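Side-chain contact in syndapin (Drosophila melanogaster, PDB 3I2W), which probably acts in endocytosis and the internalisation of plasma membrane proteins, its F-BAR domain forming a homodimer that binds membrane phospholipids: residues 40-45 and 82-87. Sequence-based numbering, arbitrary orientation.
Sequences GYAKSL and VHMKIK
Tyr41 turns the CD2–CE2 edge of its ring onto the face of His83, a T-shaped pair with the planes at 88° and the centroids of the Tyr41 and His83 rings 4.8 Å apart. Tyr41 CD2 sits over the middle of the imidazole, 3.6 Å from His83 CD2, and Tyr41 CE2 lies equally near His83 CE1. With CG anti to the backbone N (chi1 169°), the phenol swings out from its helix beside the imidazole, toward the second subunit, and Leu45 CD1 packs on one of its faces. The imidazole does not turn freely: His83 ND1 is hydrogen-bonded to Ile79 O, one turn back. With an alanine here, the Tyr41 edge would probably lose the flat face it rests on, leaving a gap between the helices. Beside the rings, Ala42 CB rests 4.2 Å from CG of Met84, a selenomethionine residue. At the dimer interface, Tyr41 OH is hydrogen-bonded to Glu38 of the second subunit, whose Tyr41 stacks on this Tyr41 and meets His83 roughly perpendicularly. The contact thus joins helices 11-58 and 63-105, roughly antiparallel here (152° between the two segments' axes), within the elongated helical bundle of the F-BAR dimer.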
ATOM      1  N   GLY B  40      -0.648  -6.893  -1.294  1.00 29.77           N
ATOM      2  CA  GLY B  40      -1.962  -6.856  -0.690  1.00 28.37           C
ATOM      3  C   GLY B  40      -2.948  -6.015  -1.484  1.00 28.84           C
ATOM      4  O   GLY B  40      -4.133  -6.293  -1.462  1.00 29.68           O
ATOM      5  N   TYR B  41      -2.471  -4.972  -2.155  1.00 27.89           N
ATOM      6  CA  TYR B  41      -3.331  -4.064  -2.834  1.00 27.37           C
ATOM      7  C   TYR B  41      -3.771  -4.830  -4.061  1.00 28.05           C
ATOM      8  O   TYR B  41      -4.951  -4.915  -4.357  1.00 27.87           O
ATOM      9  CB  TYR B  41      -2.550  -2.783  -3.194  1.00 27.52           C
ATOM     10  CG  TYR B  41      -3.183  -1.741  -4.158  1.00 26.67           C
ATOM     11  CD1 TYR B  41      -4.521  -1.356  -4.070  1.00 27.79           C
ATOM     12  CD2 TYR B  41      -2.411  -1.120  -5.115  1.00 28.15           C
ATOM     13  CE1 TYR B  41      -5.080  -0.409  -4.949  1.00 28.28           C
ATOM     14  CE2 TYR B  41      -2.950  -0.151  -5.998  1.00 28.95           C
ATOM     15  CZ  TYR B  41      -4.287   0.180  -5.913  1.00 29.16           C
ATOM     16  OH  TYR B  41      -4.790   1.160  -6.744  1.00 29.79           O
ATOM     17  N   ALA B  42      -2.802  -5.403  -4.761  1.00 28.69           N
ATOM     18  CA  ALA B  42      -3.033  -6.138  -6.002  1.00 29.22           C
ATOM     19  C   ALA B  42      -3.954  -7.312  -5.722  1.00 29.88           C
ATOM     20  O   ALA B  42      -4.885  -7.604  -6.431  1.00 28.95           O
ATOM     21  CB  ALA B  42      -1.709  -6.626  -6.558  1.00 27.88           C
ATOM     22  N   LYS B  43      -3.675  -7.995  -4.641  1.00 31.21           N
ATOM     23  CA  LYS B  43      -4.505  -9.078  -4.287  1.00 32.18           C
ATOM     24  C   LYS B  43      -5.974  -8.532  -4.074  1.00 30.82           C
ATOM     25  O   LYS B  43      -6.915  -9.149  -4.532  1.00 31.07           O
ATOM     26  CB  LYS B  43      -3.838  -9.782  -3.105  1.00 32.20           C
ATOM     27  CG  LYS B  43      -4.575 -10.929  -2.485  1.00 39.69           C
ATOM     28  CD  LYS B  43      -4.060 -12.281  -3.016  1.00 52.43           C
ATOM     29  CE  LYS B  43      -5.088 -13.435  -2.719  1.00 58.10           C
ATOM     30  NZ  LYS B  43      -6.126 -13.603  -3.863  1.00 60.18           N
ATOM     31  N   SER B  44      -6.171  -7.382  -3.439  1.00 29.76           N
ATOM     32  CA  SER B  44      -7.527  -6.874  -3.202  1.00 29.53           C
ATOM     33  C   SER B  44      -8.233  -6.527  -4.473  1.00 29.12           C
ATOM     34  O   SER B  44      -9.431  -6.789  -4.637  1.00 31.15           O
ATOM     35  CB  SER B  44      -7.547  -5.619  -2.357  1.00 29.08           C
ATOM     36  OG  SER B  44      -7.300  -5.943  -1.019  1.00 31.52           O
ATOM     37  N   LEU B  45      -7.488  -5.899  -5.355  1.00 27.12           N
ATOM     38  CA  LEU B  45      -7.972  -5.527  -6.626  1.00 25.65           C
ATOM     39  C   LEU B  45      -8.465  -6.740  -7.385  1.00 25.55           C
ATOM     40  O   LEU B  45      -9.444  -6.674  -8.088  1.00 27.65           O
ATOM     41  CB  LEU B  45      -6.859  -4.833  -7.434  1.00 24.95           C
ATOM     42  CG  LEU B  45      -6.577  -3.400  -7.030  1.00 21.48           C
ATOM     43  CD1 LEU B  45      -5.390  -2.909  -7.754  1.00 19.77           C
ATOM     44  CD2 LEU B  45      -7.731  -2.480  -7.271  1.00 16.80           C
ATOM     45  N   VAL B  82       1.097  -4.370 -12.394  1.00 25.56           N
ATOM     46  CA  VAL B  82       2.071  -3.394 -12.003  1.00 24.03           C
ATOM     47  C   VAL B  82       2.444  -3.611 -10.533  1.00 24.75           C
ATOM     48  O   VAL B  82       3.622  -3.715 -10.190  1.00 23.78           O
ATOM     49  CB  VAL B  82       1.539  -1.985 -12.227  1.00 23.59           C
ATOM     50  CG1 VAL B  82       2.296  -0.963 -11.396  1.00 18.46           C
ATOM     51  CG2 VAL B  82       1.550  -1.688 -13.701  1.00 21.59           C
ATOM     52  N   HIS B  83       1.466  -3.690  -9.646  1.00 24.94           N
ATOM     53  CA  HIS B  83       1.917  -3.740  -8.278  1.00 26.31           C
ATOM     54  C   HIS B  83       2.582  -5.069  -7.910  1.00 28.07           C
ATOM     55  O   HIS B  83       3.446  -5.052  -7.063  1.00 28.97           O
ATOM     56  CB  HIS B  83       0.860  -3.279  -7.283  1.00 25.72           C
ATOM     57  CG  HIS B  83       0.640  -1.800  -7.279  1.00 24.07           C
ATOM     58  ND1 HIS B  83      -0.031  -1.142  -8.289  1.00 27.22           N
ATOM     59  CD2 HIS B  83       0.998  -0.850  -6.391  1.00 22.71           C
ATOM     60  CE1 HIS B  83      -0.046   0.153  -8.043  1.00 23.81           C
ATOM     61  NE2 HIS B  83       0.565   0.349  -6.887  1.00 26.14           N
HETATM   62  N   MSE B  84       2.252  -6.185  -8.572  1.00 29.74           N
HETATM   63  CA  MSE B  84       2.897  -7.471  -8.317  1.00 31.45           C
HETATM   64  C   MSE B  84       4.333  -7.455  -8.735  1.00 32.11           C
HETATM   65  O   MSE B  84       5.160  -8.130  -8.151  1.00 32.49           O
HETATM   66  CB  MSE B  84       2.230  -8.592  -9.072  1.00 32.10           C
HETATM   67  CG  MSE B  84       1.032  -9.214  -8.347  1.00 39.33           C
HETATM   68 SE   MSE B  84       1.275  -9.753  -6.442  1.00 55.71          SE
HETATM   69  CE  MSE B  84       1.392 -11.715  -6.644  1.00 54.59           C
ATOM     70  N   LYS B  85       4.620  -6.685  -9.772  1.00 32.69           N
ATOM     71  CA  LYS B  85       5.922  -6.597 -10.347  1.00 32.25           C
ATOM     72  C   LYS B  85       6.752  -5.729  -9.440  1.00 31.59           C
ATOM     73  O   LYS B  85       7.950  -5.917  -9.353  1.00 34.04           O
ATOM     74  CB  LYS B  85       5.825  -5.962 -11.729  1.00 32.81           C
ATOM     75  CG  LYS B  85       6.620  -6.695 -12.791  1.00 39.36           C
ATOM     76  CD  LYS B  85       7.278  -5.737 -13.833  1.00 47.52           C
ATOM     77  CE  LYS B  85       8.670  -5.224 -13.344  1.00 49.51           C
ATOM     78  NZ  LYS B  85       9.450  -4.382 -14.314  1.00 50.25           N
ATOM     79  N   ILE B  86       6.160  -4.766  -8.757  1.00 30.12           N
ATOM     80  CA  ILE B  86       6.916  -4.018  -7.793  1.00 28.84           C
ATOM     81  C   ILE B  86       7.205  -4.937  -6.610  1.00 29.43           C
ATOM     82  O   ILE B  86       8.315  -5.019  -6.112  1.00 29.94           O
ATOM     83  CB  ILE B  86       6.163  -2.810  -7.312  1.00 28.40           C
ATOM     84  CG1 ILE B  86       5.845  -1.902  -8.477  1.00 26.27           C
ATOM     85  CG2 ILE B  86       6.991  -2.026  -6.345  1.00 26.90           C
ATOM     86  CD1 ILE B  86       5.111  -0.696  -8.041  1.00 25.91           C
ATOM     87  N   LYS B  87       6.219  -5.678  -6.169  1.00 29.94           N
ATOM     88  CA  LYS B  87       6.482  -6.686  -5.145  1.00 30.84           C
ATOM     89  C   LYS B  87       7.636  -7.612  -5.547  1.00 31.28           C
ATOM     90  O   LYS B  87       8.477  -7.993  -4.736  1.00 32.16           O
ATOM     91  CB  LYS B  87       5.214  -7.484  -4.908  1.00 29.95           C
ATOM     92  CG  LYS B  87       5.392  -8.524  -3.887  1.00 32.12           C
ATOM     93  CD  LYS B  87       5.318  -9.892  -4.491  1.00 35.89           C
ATOM     94  CE  LYS B  87       5.980 -10.878  -3.561  1.00 39.71           C
ATOM     95  NZ  LYS B  87       5.725 -12.231  -4.132  1.00 44.17           N
TER